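PDB 6HXI: citrate lyase, subunit 1 from Methanosaeta concilii, which probably belongs to the ATP citrate lyase that, with coenzyme A and ATP, converts citrate to acetyl-CoA and oxaloacetate. Local coordinates for residues M276-V284 against A300-D308; I285-H295 against M409-E418. All coordinates share one frame; numbering follows the deposited sequence.

Interaction 1 (M276-V284 against A300-D308). With COA (coenzyme A), chain G.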
# COMPACT_ATOMS: atom_id res chain seq x y z
N MET C 276 9.02 -44.49 37.15
CA MET C 276 8.54 -43.28 36.50
C MET C 276 7.21 -43.65 35.89
O MET C 276 7.10 -43.94 34.69
CB MET C 276 9.54 -42.70 35.51
CG MET C 276 9.10 -41.37 34.98
SD MET C 276 10.41 -40.43 34.19
CE MET C 276 11.08 -41.67 33.06
N VAL C 277 6.20 -43.69 36.75
CA VAL C 277 4.84 -44.11 36.41
C VAL C 277 3.92 -42.91 36.19
O VAL C 277 3.96 -41.94 36.96
CB VAL C 277 4.26 -45.13 37.43
CG1 VAL C 277 2.87 -45.60 37.02
CG2 VAL C 277 5.20 -46.33 37.60
N ALA C 278 3.13 -42.97 35.13
CA ALA C 278 2.16 -41.96 34.80
C ALA C 278 0.85 -42.22 35.54
O ALA C 278 0.31 -43.34 35.50
CB ALA C 278 1.93 -41.96 33.31
N GLY C 279 0.37 -41.21 36.25
CA GLY C 279 -0.91 -41.28 36.95
C GLY C 279 -0.86 -41.61 38.42
O GLY C 279 -0.03 -42.41 38.86
N GLY C 280 -1.74 -40.96 39.19
CA GLY C 280 -1.87 -41.19 40.62
C GLY C 280 -2.32 -42.61 40.93
O GLY C 280 -1.73 -43.28 41.78
N GLY C 281 -3.36 -43.08 40.22
CA GLY C 281 -3.92 -44.42 40.37
C GLY C 281 -2.94 -45.53 40.07
O GLY C 281 -2.71 -46.40 40.92
N ALA C 282 -2.35 -45.51 38.86
CA ALA C 282 -1.39 -46.51 38.38
C ALA C 282 -0.09 -46.60 39.17
O ALA C 282 0.43 -47.70 39.34
CB ALA C 282 -1.09 -46.27 36.92
N SER C 283 0.46 -45.44 39.66
CA SER C 283 1.73 -45.42 40.41
C SER C 283 1.64 -46.17 41.73
O SER C 283 2.59 -46.83 42.14
CB SER C 283 2.22 -44.00 40.61
OG SER C 283 1.21 -43.19 41.20
N VAL C 284 0.46 -46.07 42.37
CA VAL C 284 0.10 -46.72 43.62
C VAL C 284 0.05 -48.21 43.34
O VAL C 284 0.63 -48.99 44.11
CB VAL C 284 -1.25 -46.15 44.16
CG1 VAL C 284 -1.82 -47.00 45.28
CG2 VAL C 284 -1.09 -44.70 44.62
N ALA C 300 13.21 -47.54 45.61
CA ALA C 300 13.98 -46.32 45.76
C ALA C 300 13.17 -45.03 45.83
O ALA C 300 13.66 -44.03 46.38
CB ALA C 300 15.00 -46.24 44.65
N ASN C 301 11.95 -45.03 45.25
CA ASN C 301 11.11 -43.83 45.23
C ASN C 301 9.65 -44.12 44.93
O ASN C 301 9.31 -45.21 44.43
CB ASN C 301 11.63 -42.85 44.16
CG ASN C 301 11.30 -43.28 42.75
OD1 ASN C 301 11.73 -44.33 42.27
ND2 ASN C 301 10.49 -42.51 42.07
N TYR C 302 8.79 -43.12 45.18
CA TYR C 302 7.39 -43.09 44.79
C TYR C 302 7.26 -41.80 44.00
O TYR C 302 7.43 -40.71 44.55
CB TYR C 302 6.36 -43.13 45.95
CG TYR C 302 4.97 -42.82 45.43
CD1 TYR C 302 4.24 -43.78 44.74
CD2 TYR C 302 4.47 -41.52 45.46
CE1 TYR C 302 3.04 -43.47 44.10
CE2 TYR C 302 3.28 -41.19 44.81
CZ TYR C 302 2.55 -42.17 44.16
OH TYR C 302 1.35 -41.86 43.56
N GLY C 303 7.00 -41.95 42.72
CA GLY C 303 6.85 -40.84 41.79
C GLY C 303 5.58 -40.97 40.96
O GLY C 303 4.98 -42.05 40.88
N GLU C 304 5.20 -39.86 40.32
CA GLU C 304 3.98 -39.73 39.55
C GLU C 304 4.05 -38.47 38.67
O GLU C 304 4.48 -37.41 39.12
CB GLU C 304 2.81 -39.59 40.55
CG GLU C 304 1.42 -39.64 39.99
CD GLU C 304 0.80 -38.29 39.72
OE1 GLU C 304 0.39 -37.60 40.68
OE2 GLU C 304 0.72 -37.92 38.53
N TYR C 305 3.63 -38.60 37.42
CA TYR C 305 3.46 -37.52 36.45
C TYR C 305 2.16 -37.82 35.70
O TYR C 305 1.88 -38.97 35.37
CB TYR C 305 4.67 -37.36 35.49
CG TYR C 305 4.76 -38.41 34.40
CD1 TYR C 305 5.38 -39.63 34.64
CD2 TYR C 305 4.24 -38.16 33.14
CE1 TYR C 305 5.46 -40.60 33.63
CE2 TYR C 305 4.30 -39.13 32.13
CZ TYR C 305 4.92 -40.34 32.38
OH TYR C 305 4.97 -41.29 31.40
N SER C 306 1.32 -36.81 35.51
CA SER C 306 0.04 -36.94 34.82
C SER C 306 -0.44 -35.55 34.43
O SER C 306 0.32 -34.60 34.55
CB SER C 306 -0.99 -37.62 35.72
OG SER C 306 -1.12 -36.86 36.91
N GLY C 307 -1.67 -35.45 33.97
CA GLY C 307 -2.25 -34.16 33.59
C GLY C 307 -1.60 -33.53 32.38
O GLY C 307 -1.50 -32.30 32.29
N ASP C 308 -1.17 -34.38 31.43
CA ASP C 308 -0.51 -34.01 30.17
C ASP C 308 0.66 -33.01 30.32
O ASP C 308 0.56 -31.89 29.82
CB ASP C 308 -1.53 -33.54 29.11
CG ASP C 308 -0.99 -33.47 27.67
OD1 ASP C 308 -0.04 -34.24 27.34
OD2 ASP C 308 -1.55 -32.67 26.88
N1A COA G . -1.98 -13.05 30.07
C2A COA G . -2.44 -13.31 31.30
N3A COA G . -2.91 -14.46 31.79
C4A COA G . -2.95 -15.42 30.85
C5A COA G . -2.52 -15.29 29.54
C6A COA G . -1.98 -14.05 29.16
N6A COA G . -1.44 -13.81 27.96
N7A COA G . -2.79 -16.45 28.82
C8A COA G . -3.36 -17.23 29.70
N9A COA G . -3.50 -16.67 30.94
C1B COA G . -4.12 -17.26 32.13
C2B COA G . -5.56 -17.72 31.95
O2B COA G . -6.47 -16.63 32.08
C3B COA G . -5.68 -18.72 33.11
O3B COA G . -5.89 -18.05 34.37
P3B COA G . -6.63 -18.73 35.62
O7A COA G . -5.93 -20.02 35.88
O8A COA G . -6.52 -17.75 36.73
O9A COA G . -8.10 -18.87 35.21
C4B COA G . -4.27 -19.31 33.24
O4B COA G . -3.40 -18.42 32.51
C5B COA G . -4.11 -20.72 32.74
O5B COA G . -4.79 -20.82 31.48
P1A COA G . -5.70 -22.12 31.10
O1A COA G . -6.01 -22.25 29.65
O2A COA G . -6.93 -22.24 31.99
O3A COA G . -4.61 -23.20 31.55
P2A COA G . -4.30 -24.76 31.45
O4A COA G . -3.52 -25.03 30.23
O5A COA G . -3.51 -25.08 32.69
O6A COA G . -5.73 -25.53 31.43
CBP COA G . -6.60 -27.47 32.63
CCP COA G . -6.40 -25.95 32.64
CDP COA G . -7.34 -27.86 33.92
CEP COA G . -7.43 -27.92 31.41
CAP COA G . -5.20 -28.16 32.58
OAP COA G . -4.31 -27.57 33.52
C9P COA G . -5.18 -29.67 32.75
O9P COA G . -5.43 -30.40 31.79
N8P COA G . -4.86 -30.14 33.97
C7P COA G . -4.90 -31.56 34.30
C6P COA G . -5.95 -31.87 35.33
C5P COA G . -5.92 -33.31 35.76
O5P COA G . -4.88 -33.96 35.74
N4P COA G . -7.09 -33.84 36.13
C3P COA G . -7.26 -35.25 36.47
C2P COA G . -7.40 -36.13 35.24
S1P COA G . -7.80 -37.78 35.88
O HOH W 1 6.93 -43.27 39.43

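Interaction 2 (I285-H295 against M409-E418)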
# COMPACT_ATOMS: atom_id res chain seq x y z
N ILE C 285 -0.57 -48.61 42.21
CA ILE C 285 -0.70 -50.02 41.81
C ILE C 285 0.67 -50.65 41.52
O ILE C 285 0.90 -51.79 41.94
CB ILE C 285 -1.72 -50.25 40.66
CG1 ILE C 285 -3.13 -49.79 41.11
CG2 ILE C 285 -1.74 -51.74 40.20
CD1 ILE C 285 -4.14 -49.62 40.02
N TYR C 286 1.58 -49.90 40.86
CA TYR C 286 2.94 -50.39 40.59
C TYR C 286 3.70 -50.59 41.89
O TYR C 286 4.39 -51.58 42.02
CB TYR C 286 3.71 -49.47 39.64
CG TYR C 286 3.44 -49.70 38.18
CD1 TYR C 286 2.34 -49.13 37.55
CD2 TYR C 286 4.33 -50.43 37.39
CE1 TYR C 286 2.11 -49.29 36.19
CE2 TYR C 286 4.12 -50.59 36.02
CZ TYR C 286 3.01 -50.01 35.42
OH TYR C 286 2.78 -50.14 34.08
N ALA C 287 3.53 -49.67 42.86
CA ALA C 287 4.14 -49.76 44.19
C ALA C 287 3.57 -50.97 44.96
O ALA C 287 4.33 -51.69 45.59
CB ALA C 287 3.89 -48.48 44.98
N ASP C 288 2.23 -51.22 44.84
CA ASP C 288 1.55 -52.37 45.46
C ASP C 288 2.17 -53.67 44.97
O ASP C 288 2.47 -54.54 45.79
CB ASP C 288 0.03 -52.36 45.17
CG ASP C 288 -0.79 -51.24 45.83
OD1 ASP C 288 -0.20 -50.43 46.58
OD2 ASP C 288 -2.02 -51.17 45.58
N THR C 289 2.39 -53.80 43.64
CA THR C 289 2.97 -54.99 43.00
C THR C 289 4.41 -55.22 43.44
O THR C 289 4.76 -56.35 43.73
CB THR C 289 2.80 -54.92 41.46
OG1 THR C 289 1.45 -54.56 41.16
CG2 THR C 289 3.12 -56.23 40.78
N ILE C 290 5.24 -54.15 43.51
CA ILE C 290 6.64 -54.26 43.95
C ILE C 290 6.70 -54.78 45.41
O ILE C 290 7.47 -55.69 45.68
CB ILE C 290 7.46 -52.94 43.74
CG1 ILE C 290 7.43 -52.49 42.25
CG2 ILE C 290 8.91 -53.10 44.23
CD1 ILE C 290 7.70 -50.96 42.01
N CYS C 291 5.84 -54.23 46.32
CA CYS C 291 5.71 -54.66 47.72
C CYS C 291 5.18 -56.09 47.81
O CYS C 291 5.63 -56.85 48.67
CB CYS C 291 4.82 -53.71 48.51
SG CYS C 291 5.50 -52.05 48.70
N ASP C 292 4.21 -56.43 46.93
CA ASP C 292 3.62 -57.78 46.86
C ASP C 292 4.64 -58.83 46.45
O ASP C 292 4.49 -59.98 46.86
CB ASP C 292 2.37 -57.84 45.96
CG ASP C 292 1.07 -57.51 46.67
OD1 ASP C 292 0.74 -58.19 47.68
OD2 ASP C 292 0.34 -56.60 46.19
N LEU C 293 5.69 -58.44 45.70
CA LEU C 293 6.77 -59.35 45.30
C LEU C 293 7.92 -59.37 46.33
O LEU C 293 8.89 -60.12 46.14
CB LEU C 293 7.26 -59.05 43.88
CG LEU C 293 6.31 -59.47 42.75
CD1 LEU C 293 6.58 -58.68 41.49
CD2 LEU C 293 6.38 -60.96 42.46
N GLY C 294 7.78 -58.60 47.41
CA GLY C 294 8.74 -58.51 48.51
C GLY C 294 9.93 -57.60 48.27
O GLY C 294 10.98 -57.78 48.89
N HIS C 295 9.77 -56.59 47.40
CA HIS C 295 10.84 -55.66 47.06
C HIS C 295 10.61 -54.23 47.59
O HIS C 295 11.15 -53.28 47.02
CB HIS C 295 11.12 -55.67 45.54
CG HIS C 295 11.61 -56.98 45.00
ND1 HIS C 295 12.94 -57.18 44.70
CD2 HIS C 295 10.92 -58.11 44.72
CE1 HIS C 295 13.03 -58.43 44.26
NE2 HIS C 295 11.83 -59.02 44.25
N MET C 409 -0.91 -54.11 32.46
CA MET C 409 -0.28 -52.91 33.05
C MET C 409 0.95 -53.18 33.93
O MET C 409 2.02 -52.63 33.67
CB MET C 409 -1.30 -52.05 33.82
CG MET C 409 -0.76 -50.68 34.17
SD MET C 409 -1.90 -49.68 35.15
CE MET C 409 -1.61 -50.33 36.77
N THR C 410 0.80 -54.04 34.93
CA THR C 410 1.86 -54.29 35.90
C THR C 410 2.75 -55.52 35.59
O THR C 410 3.52 -55.93 36.46
CB THR C 410 1.22 -54.34 37.30
OG1 THR C 410 2.25 -54.36 38.28
CG2 THR C 410 0.26 -55.51 37.50
N ARG C 411 2.69 -56.04 34.34
CA ARG C 411 3.47 -57.20 33.93
C ARG C 411 4.99 -56.92 33.85
O ARG C 411 5.78 -57.86 33.97
CB ARG C 411 2.94 -57.80 32.62
CG ARG C 411 3.05 -59.33 32.54
CD ARG C 411 2.80 -59.85 31.14
NE ARG C 411 1.39 -59.72 30.72
CZ ARG C 411 0.97 -59.82 29.46
NH1 ARG C 411 1.83 -60.04 28.48
NH2 ARG C 411 -0.32 -59.69 29.18
N ILE C 412 5.39 -55.64 33.67
CA ILE C 412 6.82 -55.26 33.60
C ILE C 412 7.50 -55.35 34.98
O ILE C 412 8.73 -55.39 35.05
CB ILE C 412 7.08 -53.90 32.90
CG1 ILE C 412 6.31 -52.72 33.56
CG2 ILE C 412 6.82 -54.00 31.39
CD1 ILE C 412 7.06 -51.39 33.53
N VAL C 413 6.71 -55.39 36.08
CA VAL C 413 7.23 -55.50 37.44
C VAL C 413 7.83 -56.91 37.67
O VAL C 413 9.04 -56.97 37.92
CB VAL C 413 6.23 -55.07 38.55
CG1 VAL C 413 6.77 -55.34 39.95
CG2 VAL C 413 5.87 -53.59 38.39
N PRO C 414 7.09 -58.04 37.54
CA PRO C 414 7.72 -59.37 37.73
C PRO C 414 8.80 -59.67 36.68
O PRO C 414 9.79 -60.30 37.01
CB PRO C 414 6.55 -60.34 37.63
CG PRO C 414 5.33 -59.52 37.87
CD PRO C 414 5.65 -58.21 37.24
N LEU C 415 8.62 -59.17 35.44
CA LEU C 415 9.55 -59.31 34.31
C LEU C 415 10.94 -58.71 34.64
O LEU C 415 11.96 -59.20 34.15
CB LEU C 415 8.94 -58.60 33.07
CG LEU C 415 8.74 -59.43 31.77
CD1 LEU C 415 7.83 -60.66 31.98
CD2 LEU C 415 8.14 -58.55 30.67
N ALA C 416 10.96 -57.67 35.48
CA ALA C 416 12.17 -56.96 35.90
C ALA C 416 12.74 -57.43 37.25
O ALA C 416 13.96 -57.39 37.43
CB ALA C 416 11.88 -55.47 35.96
N LEU C 417 11.88 -57.84 38.19
CA LEU C 417 12.27 -58.24 39.54
C LEU C 417 12.44 -59.74 39.76
O LEU C 417 13.13 -60.13 40.71
CB LEU C 417 11.31 -57.66 40.59
CG LEU C 417 11.12 -56.13 40.58
CD1 LEU C 417 10.18 -55.68 41.67
CD2 LEU C 417 12.44 -55.42 40.72
N GLU C 418 11.83 -60.59 38.90
CA GLU C 418 11.95 -62.06 39.00
C GLU C 418 13.01 -62.62 38.05
O GLU C 418 13.85 -63.42 38.48
CB GLU C 418 10.59 -62.77 38.78
CG GLU C 418 9.49 -62.37 39.75
CD GLU C 418 9.48 -63.15 41.05
OE1 GLU C 418 8.92 -64.27 41.06
OE2 GLU C 418 9.99 -62.62 42.07

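Interaction 1 (M276-V284 against A300-D308)
Tyr302 carries its ring opposite the main-chain nitrogen (chi1 169°), which aims the phenol from strand 301-306 at the first turn of helix 280-292, while Ser283, with OG between its own N and carbonyl carbon (chi1 53°), brings that oxygen up to the phenol. Tyr302 OH donates to Ser283 OG at 2.7 Å and is itself met by the backbone N of Gly274 of the neighbouring succinyl-CoA ligase-type alpha subunit, which ties the phenol to both chains. Tyr305 has CG between its N and carbonyl carbon (chi1 76°), and its ring lies against Ala278: the methyl CB sits over one face, nearer the rim, 3.9 Å from the ring centroid, while Met276 O lies at the edge. The backbones of Ala278 and Tyr305 form a single bridge. Gly279 N donates to Tyr305 O at 2.8 Å, and Tyr305 N returns a weak bond to Val277 O at 3.4 Å. A water carries the link onward, accepting from Val277 N and donating weakly to Gly303 O. Glu304 packs CG against Gly279 O at 3.3 Å, its OE2 receiving Ser306 OG. At the N-cap, Gly279 has backbone angles that call for glycine. This is a strand-end loop turning into a helix beside an edge strand, within the citrate-binding domain, where the strand runs on to Gly307 of the coenzyme A pocket.

Interaction 2 (I285-H295 against M409-E418)
Ile285 opens the contact by laying CG2 against Met409 CE at 3.7 Å, the two side chains crossing at about a right angle. One residue on, Tyr286 spreads its ring between neighbours: Met409 CG packs near CE1, its sulfur lies obliquely to the ring as a Met-aromatic contact, Ile412 CG1 comes in at the edge, and Val413 CG2 touches CD2. Thr289 is the polar step. Its OG1 stands beside the backbone N (chi1 -47°), from where it donates back to Ile285 O at 2.9 Å and accepts from Thr410 OG1 at 3.0 Å, the hydroxyls meeting tip to tip. A valine here would probably leave the buried Thr410 hydroxyl without this acceptor and Ile285 O with one donor fewer. Ile290 then sets CG1 on Val413 CG1 at 3.7 Å, and Leu293 reaches the same methyl with CD1, which also rests on Pro414. After the Schellman motif at Gly294, His295 offers a ring face to Leu417 CB, 4.1 Å from its centroid. The axes of the short helical segments approach to 10.0 Å, a helix pair running the same general way, inclined by 39°, and flanking the parallel sheet of the citrate-binding domain, a family related to the succinyl-CoA synthetases.

Helix 280-292 serves both contacts: its first turn, with the loop before it, belongs to interaction 1, and its remainder belongs to interaction 2. Their centres lie 14 Å apart, and they touch where Val277 CG1 packs on Tyr286 CD1 at 3.6 Å and Ala282 CB on Met409 SD. Along the chain the order is 276-284, 285-295, 300-308, 409-418, so the segments alternate. Interaction 1 joins the helix to strand 301-306 of a two-stranded antiparallel sheet; interaction 2 joins it to the C-terminal helix 412-417, beside the parallel sheet that starts with strand 273-275. One helix thus ties sequence-distant parts of the citrate-binding domain together, while also packing on the partner alpha subunit.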